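Local coordinates for protein transcriptional regulator, LacI family (PDB 2RGY) that probably controls transcription as a DNA-binding regulator of the LacI family, sensing a small effector, perhaps a sugar, through its periplasmic binding protein-like domain, at residues H76-D80 against E81-E85; H241-T244 against A245-Q249; N250-R253 against W254-Q258. One frame throughout, in Å; residues are numbered along the deposited sequence.

Contact 1 (H76-D80 against E81-E85)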
# COMPACT_ATOMS: atom_id res chain seq x y z
N HIS A 76 -8.86 15.21 1.35
CA HIS A 76 -9.80 15.79 0.41
C HIS A 76 -11.19 15.81 1.04
O HIS A 76 -12.17 16.15 0.38
CB HIS A 76 -9.81 14.99 -0.89
CG HIS A 76 -10.27 13.57 -0.72
ND1 HIS A 76 -11.55 13.25 -0.32
CD2 HIS A 76 -9.62 12.40 -0.91
CE1 HIS A 76 -11.66 11.93 -0.27
NE2 HIS A 76 -10.51 11.39 -0.62
N ASP A 77 -11.27 15.42 2.31
CA ASP A 77 -12.53 15.40 3.05
C ASP A 77 -12.71 16.71 3.82
O ASP A 77 -13.83 17.09 4.16
CB ASP A 77 -12.55 14.24 4.06
CG ASP A 77 -12.61 12.88 3.38
OD1 ASP A 77 -13.65 12.56 2.78
OD2 ASP A 77 -11.61 12.13 3.46
N LEU A 78 -11.61 17.37 4.13
CA LEU A 78 -11.68 18.64 4.85
C LEU A 78 -12.24 19.70 3.92
O LEU A 78 -12.06 19.64 2.70
CB LEU A 78 -10.29 19.07 5.32
CG LEU A 78 -9.54 18.22 6.36
CD1 LEU A 78 -8.15 18.80 6.53
CD2 LEU A 78 -10.29 18.24 7.70
N HIS A 79 -12.93 20.68 4.48
CA HIS A 79 -13.47 21.77 3.69
C HIS A 79 -12.51 22.93 3.82
O HIS A 79 -11.79 23.02 4.81
CB HIS A 79 -14.86 22.17 4.20
CG HIS A 79 -15.93 21.19 3.83
ND1 HIS A 79 -15.66 19.86 3.57
CD2 HIS A 79 -17.27 21.33 3.73
CE1 HIS A 79 -16.79 19.23 3.33
NE2 HIS A 79 -17.78 20.10 3.42
N ASP A 80 -12.50 23.82 2.84
CA ASP A 80 -11.58 24.95 2.89
C ASP A 80 -11.61 25.66 4.25
O ASP A 80 -10.56 26.01 4.78
CB ASP A 80 -11.89 25.94 1.76
CG ASP A 80 -11.53 25.39 0.37
OD1 ASP A 80 -11.17 24.20 0.26
OD2 ASP A 80 -11.62 26.15 -0.62
N GLU A 81 -12.80 25.85 4.81
CA GLU A 81 -12.92 26.53 6.10
C GLU A 81 -12.17 25.79 7.21
O GLU A 81 -11.72 26.41 8.19
CB GLU A 81 -14.41 26.71 6.47
CG GLU A 81 -15.07 25.52 7.16
CD GLU A 81 -16.59 25.62 7.26
OE1 GLU A 81 -17.14 26.76 7.30
OE2 GLU A 81 -17.25 24.56 7.32
N ASP A 82 -12.03 24.47 7.07
CA ASP A 82 -11.32 23.68 8.05
C ASP A 82 -9.83 23.99 7.99
O ASP A 82 -9.17 24.10 9.02
CB ASP A 82 -11.55 22.18 7.82
CG ASP A 82 -13.01 21.80 7.92
OD1 ASP A 82 -13.72 22.45 8.72
OD2 ASP A 82 -13.45 20.87 7.21
N LEU A 83 -9.31 24.15 6.78
CA LEU A 83 -7.89 24.47 6.61
C LEU A 83 -7.54 25.77 7.36
O LEU A 83 -6.49 25.85 8.00
CB LEU A 83 -7.56 24.60 5.12
CG LEU A 83 -7.29 23.34 4.28
CD1 LEU A 83 -8.20 22.20 4.65
CD2 LEU A 83 -7.47 23.71 2.81
N ASP A 84 -8.43 26.77 7.28
CA ASP A 84 -8.22 28.06 7.95
C ASP A 84 -8.24 27.96 9.47
O ASP A 84 -7.47 28.63 10.17
CB ASP A 84 -9.28 29.06 7.49
CG ASP A 84 -9.15 29.40 6.02
OD1 ASP A 84 -8.06 29.83 5.61
OD2 ASP A 84 -10.15 29.24 5.29
N GLU A 85 -9.13 27.11 9.98
CA GLU A 85 -9.27 26.91 11.42
C GLU A 85 -8.05 26.20 11.99
O GLU A 85 -7.46 26.64 12.98
CB GLU A 85 -10.53 26.09 11.69
CG GLU A 85 -10.80 25.86 13.15
CD GLU A 85 -12.09 25.11 13.36
OE1 GLU A 85 -12.08 23.86 13.27
OE2 GLU A 85 -13.11 25.80 13.61
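Asp82 OD2 is gripped by two donors at the start of helix 80-89. One is the backbone N of His79, the N-cap residue. His79 N lies 2.8 Å from Asp82 OD2, and the N-H...O angle is 172°, so the bond is nearly straight. The amide comes from above the carboxylate plane, 39° out of it. The other donor is Arg53 NE of helix 52-65, which makes a salt bridge. Asp82 CG stands beside its own backbone N (chi1 -60°), which turns the carboxylate back toward the preceding loop. This is one half of a capping box: the side chain of the third helical residue holds the N-cap amide. The reciprocal bond of a full box, from an N-cap side chain to Asp82 N, is replaced by a 2.7 Å bond from Asp82 N to His79 O. Leu83 N reaches His79 O weakly at 3.4 Å.

A hydrophobic staple closes the cap. Leu78, just before the N-cap, crosses Leu83, four residues after it, at an angle. Leu83 CD1 lies 3.8 Å from Leu78 CB and 3.9 Å from Leu78 CD1. Leu78 also rests on Ala56 and Leu57 of helix 52-65. His79 ND1 makes a weak bond to Asp77 O at 3.4 Å.

The helix belongs to a beta-alpha-beta crossover from strand 70-73 to strand 93-96. Its first turn carries Asp80, Glu81 and Asp82. Arg98 pairs with Asp80 OD1 and also bonds Leu78 O, while Arg53 takes Glu81 OE2 as well as Asp82. The helix N-terminus, Arg53 and Arg98 probably favour the ionised carboxylates and offset the repulsion among the three acids.

Contact 2 (H241-T244 against A245-Q249)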
# COMPACT_ATOMS: atom_id res chain seq x y z
N HIS A 241 1.06 10.37 -14.86
CA HIS A 241 2.07 10.46 -13.82
C HIS A 241 2.07 11.78 -13.05
O HIS A 241 2.34 12.84 -13.61
CB HIS A 241 3.46 10.26 -14.42
CG HIS A 241 4.55 10.35 -13.40
ND1 HIS A 241 4.87 9.30 -12.56
CD2 HIS A 241 5.35 11.38 -13.04
CE1 HIS A 241 5.82 9.68 -11.73
NE2 HIS A 241 6.13 10.93 -12.00
N ILE A 242 1.79 11.69 -11.75
CA ILE A 242 1.75 12.86 -10.86
C ILE A 242 3.03 12.87 -10.02
O ILE A 242 3.36 11.86 -9.39
CB ILE A 242 0.53 12.78 -9.91
CG1 ILE A 242 -0.77 12.85 -10.72
CG2 ILE A 242 0.58 13.91 -8.89
CD1 ILE A 242 -0.93 14.14 -11.54
N PRO A 243 3.74 14.01 -9.98
CA PRO A 243 4.99 14.12 -9.21
C PRO A 243 4.75 14.23 -7.71
O PRO A 243 5.05 15.25 -7.09
CB PRO A 243 5.62 15.38 -9.79
CG PRO A 243 4.43 16.26 -9.95
CD PRO A 243 3.36 15.32 -10.53
N THR A 244 4.22 13.17 -7.13
CA THR A 244 3.90 13.13 -5.71
C THR A 244 5.11 13.14 -4.79
O THR A 244 5.11 13.83 -3.77
CB THR A 244 3.03 11.91 -5.40
OG1 THR A 244 1.76 12.07 -6.06
CG2 THR A 244 2.81 11.75 -3.90
N ALA A 245 6.14 12.37 -5.14
CA ALA A 245 7.35 12.33 -4.31
C ALA A 245 8.03 13.70 -4.26
O ALA A 245 8.44 14.15 -3.20
CB ALA A 245 8.31 11.28 -4.85
N GLU A 246 8.12 14.36 -5.42
CA GLU A 246 8.76 15.67 -5.50
C GLU A 246 8.02 16.76 -4.73
O GLU A 246 8.63 17.54 -4.02
CB GLU A 246 8.92 16.11 -6.96
CG GLU A 246 9.83 15.23 -7.80
CD GLU A 246 9.05 14.21 -8.62
OE1 GLU A 246 8.37 13.36 -8.02
OE2 GLU A 246 9.12 14.27 -9.87
N LEU A 247 6.70 16.82 -4.90
CA LEU A 247 5.93 17.83 -4.20
C LEU A 247 5.98 17.61 -2.69
O LEU A 247 6.06 18.56 -1.92
CB LEU A 247 4.48 17.84 -4.70
CG LEU A 247 4.29 18.49 -6.09
CD1 LEU A 247 2.87 18.28 -6.59
CD2 LEU A 247 4.61 19.99 -6.00
N THR A 248 5.95 16.35 -2.27
CA THR A 248 6.00 16.03 -0.85
C THR A 248 7.37 16.43 -0.30
O THR A 248 7.48 17.07 0.74
CB THR A 248 5.78 14.52 -0.59
OG1 THR A 248 4.50 14.12 -1.07
CG2 THR A 248 5.87 14.23 0.90
N GLN A 249 8.42 16.05 -1.01
CA GLN A 249 9.77 16.39 -0.59
C GLN A 249 9.89 17.90 -0.37
O GLN A 249 10.41 18.35 0.64
CB GLN A 249 10.77 15.90 -1.64
CG GLN A 249 12.20 16.32 -1.37
CD GLN A 249 13.15 15.77 -2.41
OE1 GLN A 249 13.00 16.03 -3.61
NE2 GLN A 249 14.12 15.00 -1.96
O HOH W 1 7.15 11.30 -9.17
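Glu246 folds back over Pro243, the N-cap residue of helix 244-260. The segment 241-244 brings the chain from strand 238-241 into this helix. Pro243 is the centre of an inverse gamma turn, closed by Thr244 N to Ile242 O at 2.8 Å. Along the Glu246 side chain, CB comes first, 4.0 Å from Pro243 O. The chain bends at the CB-CG bond (chi2 97°), which lays the carboxylate alongside the proline. Beyond the bend the two oxygens divide. Glu246 OE2 touches the proline ring, 3.7 Å from Pro243 CB. Glu246 OE1 sits 3.7 Å from Pro243 CA. Glu246 OE1 also accepts a hydrogen bond from a water oxygen at 2.7 Å. The same water accepts a weak bond from His241 NE2, so it bridges the end of the strand to the first helical turn. The other ring nitrogen, His241 ND1, is bonded to Asp226 OD2.

Leu247 meets Pro243 at its carbonyl oxygen and loosely at CG. Leu247 N bonds Pro243 O at 3.2 Å, the first regular helical bond here. The Leu247 side chain and the proline both meet Phe270. Thr244, Ala245 and Thr248 instead look onto helix 21-36, through Tyr22, Thr25 and Ile26. The helix therefore starts between elements from distant parts of the chain, in a two-subdomain fold of the periplasmic binding protein kind.

Thr244 O has two donors from a single residue, Thr248. Thr248 N bonds Thr244 O at 3.1 Å in the usual helical way. With OG1 beside the backbone N (chi1 -61°), the hydroxyl turns back down the helix. Thr248 OG1 then donates a hydrogen bond to Thr244 O at 2.8 Å, from the opposite face of the carbonyl plane to Thr248 N.

Contact 3 (N250-R253 against W254-Q258); sequences NAVR and WLINQ
Trp254 N bonds Asn250 O at 2.9 Å, and the next three carbonyls follow suit. Leu255 N bonds Ala251 O at 3.2 Å. Ile256 N bonds Val252 O, and Asn257 N bonds Arg253 O, each at 2.9 Å. The Asn250 side chain is satisfied elsewhere: ND2 gives to Glu246 O, one turn back, and OD1 accepts from Phe267 N. Both ends of this buried amide are thus used. Arg253 runs extended from CG to NE. NE forms a salt bridge with Glu33 of helix 21-36, and the arginine makes a cation-pi contact with Trp264.

These turns of helix 244-260 back the five-stranded parallel sheet of the N-terminal subdomain in this periplasmic binding protein-like fold, to which the chain returns. Ala251, Trp254 and Leu255 lie on Val94 of strand 93-96. Val252 and Ile256 face helix 21-36. Val252 CG1, anti to the backbone N (chi1 177°), meets Ile256 CD1 at 3.8 Å.

Trp254 O has two donors. Gln258 N reaches it weakly. Gln258 NE2 bonds Trp254 O at 3.0 Å, with the oxygen close to the amide plane of Gln258. The glutamine is curled, and Gln258 NE2 lies 3.6 Å above the Trp254 ring plane, offset toward the rim. Arg268 makes a cation-pi contact with the same ring, while Ala251 O lies at the indole edge.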
# COMPACT_ATOMS: atom_id res chain seq x y z
N ASN A 250 9.39 18.67 -1.33
CA ASN A 250 9.45 20.12 -1.24
C ASN A 250 8.50 20.71 -0.20
O ASN A 250 8.82 21.69 0.47
CB ASN A 250 9.22 20.72 -2.63
CG ASN A 250 10.45 20.63 -3.52
OD1 ASN A 250 11.36 21.45 -3.42
ND2 ASN A 250 10.50 19.60 -4.36
N ALA A 251 7.32 20.10 -0.04
CA ALA A 251 6.37 20.58 0.95
C ALA A 251 6.97 20.38 2.34
O ALA A 251 6.90 21.26 3.18
CB ALA A 251 5.05 19.80 0.83
N VAL A 252 7.58 19.22 2.56
CA VAL A 252 8.18 18.93 3.85
C VAL A 252 9.44 19.76 4.10
O VAL A 252 9.70 20.16 5.23
CB VAL A 252 8.48 17.42 3.99
CG1 VAL A 252 9.18 17.15 5.31
CG2 VAL A 252 7.18 16.63 3.92
N ARG A 253 10.22 20.01 3.06
CA ARG A 253 11.43 20.82 3.21
C ARG A 253 11.05 22.26 3.57
O ARG A 253 11.68 22.88 4.43
CB ARG A 253 12.25 20.81 1.92
CG ARG A 253 13.02 19.52 1.73
CD ARG A 253 13.82 19.51 0.44
NE ARG A 253 14.67 18.33 0.36
CZ ARG A 253 15.43 18.02 -0.68
NH1 ARG A 253 15.44 18.80 -1.75
NH2 ARG A 253 16.18 16.93 -0.65
N TRP A 254 10.00 22.77 2.93
CA TRP A 254 9.52 24.12 3.20
C TRP A 254 9.16 24.22 4.68
O TRP A 254 9.52 25.19 5.35
CB TRP A 254 8.28 24.42 2.36
CG TRP A 254 7.73 25.79 2.57
CD1 TRP A 254 8.20 26.96 2.04
CD2 TRP A 254 6.61 26.16 3.39
NE1 TRP A 254 7.44 28.02 2.47
CE2 TRP A 254 6.46 27.56 3.31
CE3 TRP A 254 5.71 25.43 4.20
CZ2 TRP A 254 5.45 28.26 4.00
CZ3 TRP A 254 4.70 26.13 4.89
CH2 TRP A 254 4.58 27.52 4.78
N LEU A 255 8.45 23.20 5.18
CA LEU A 255 8.04 23.17 6.57
C LEU A 255 9.24 23.07 7.50
O LEU A 255 9.30 23.74 8.53
CB LEU A 255 7.10 21.98 6.79
CG LEU A 255 6.46 21.83 8.18
CD1 LEU A 255 5.63 23.07 8.48
CD2 LEU A 255 5.60 20.57 8.22
N ILE A 256 10.21 22.25 7.13
CA ILE A 256 11.41 22.09 7.95
C ILE A 256 12.18 23.42 8.04
O ILE A 256 12.71 23.75 9.10
CB ILE A 256 12.29 20.93 7.40
CG1 ILE A 256 11.56 19.59 7.64
CG2 ILE A 256 13.65 20.92 8.07
CD1 ILE A 256 12.30 18.36 7.14
N ASN A 257 12.20 24.19 6.96
CA ASN A 257 12.86 25.49 6.96
C ASN A 257 12.26 26.38 8.06
O ASN A 257 12.97 26.95 8.89
CB ASN A 257 12.67 26.20 5.61
CG ASN A 257 13.60 25.69 4.52
OD1 ASN A 257 13.53 26.14 3.37
ND2 ASN A 257 14.46 24.74 4.87
N GLN A 258 10.94 26.48 8.05
CA GLN A 258 10.21 27.29 9.02
C GLN A 258 10.38 26.80 10.45
O GLN A 258 10.48 27.61 11.38
CB GLN A 258 8.72 27.30 8.68
CG GLN A 258 8.37 27.20 7.21
CD GLN A 258 8.78 28.42 6.41
OE1 GLN A 258 8.36 29.54 6.71
NE2 GLN A 258 9.58 28.20 5.36

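How the contacts relate
Contacts 2 and 3 are successive parts of helix 244-260, their centres about 14 Å apart. Contact 2 starts the helix and contact 3 continues it. Glu33 of helix 21-36 is shared by Gln249 of contact 2 and Arg253 of contact 3. Contact 1 starts another helix, 80-89. Its centre is about 22 Å from that of contact 2 and 21 Å from that of contact 3, and the nearest atoms are about 12 Å away in both cases. Strand 93-96, which follows helix 80-89, links contact 1 to the sheet behind contact 3. Effectors of LacI relatives bind between the two subdomains, but none of the three contacts includes a ligand.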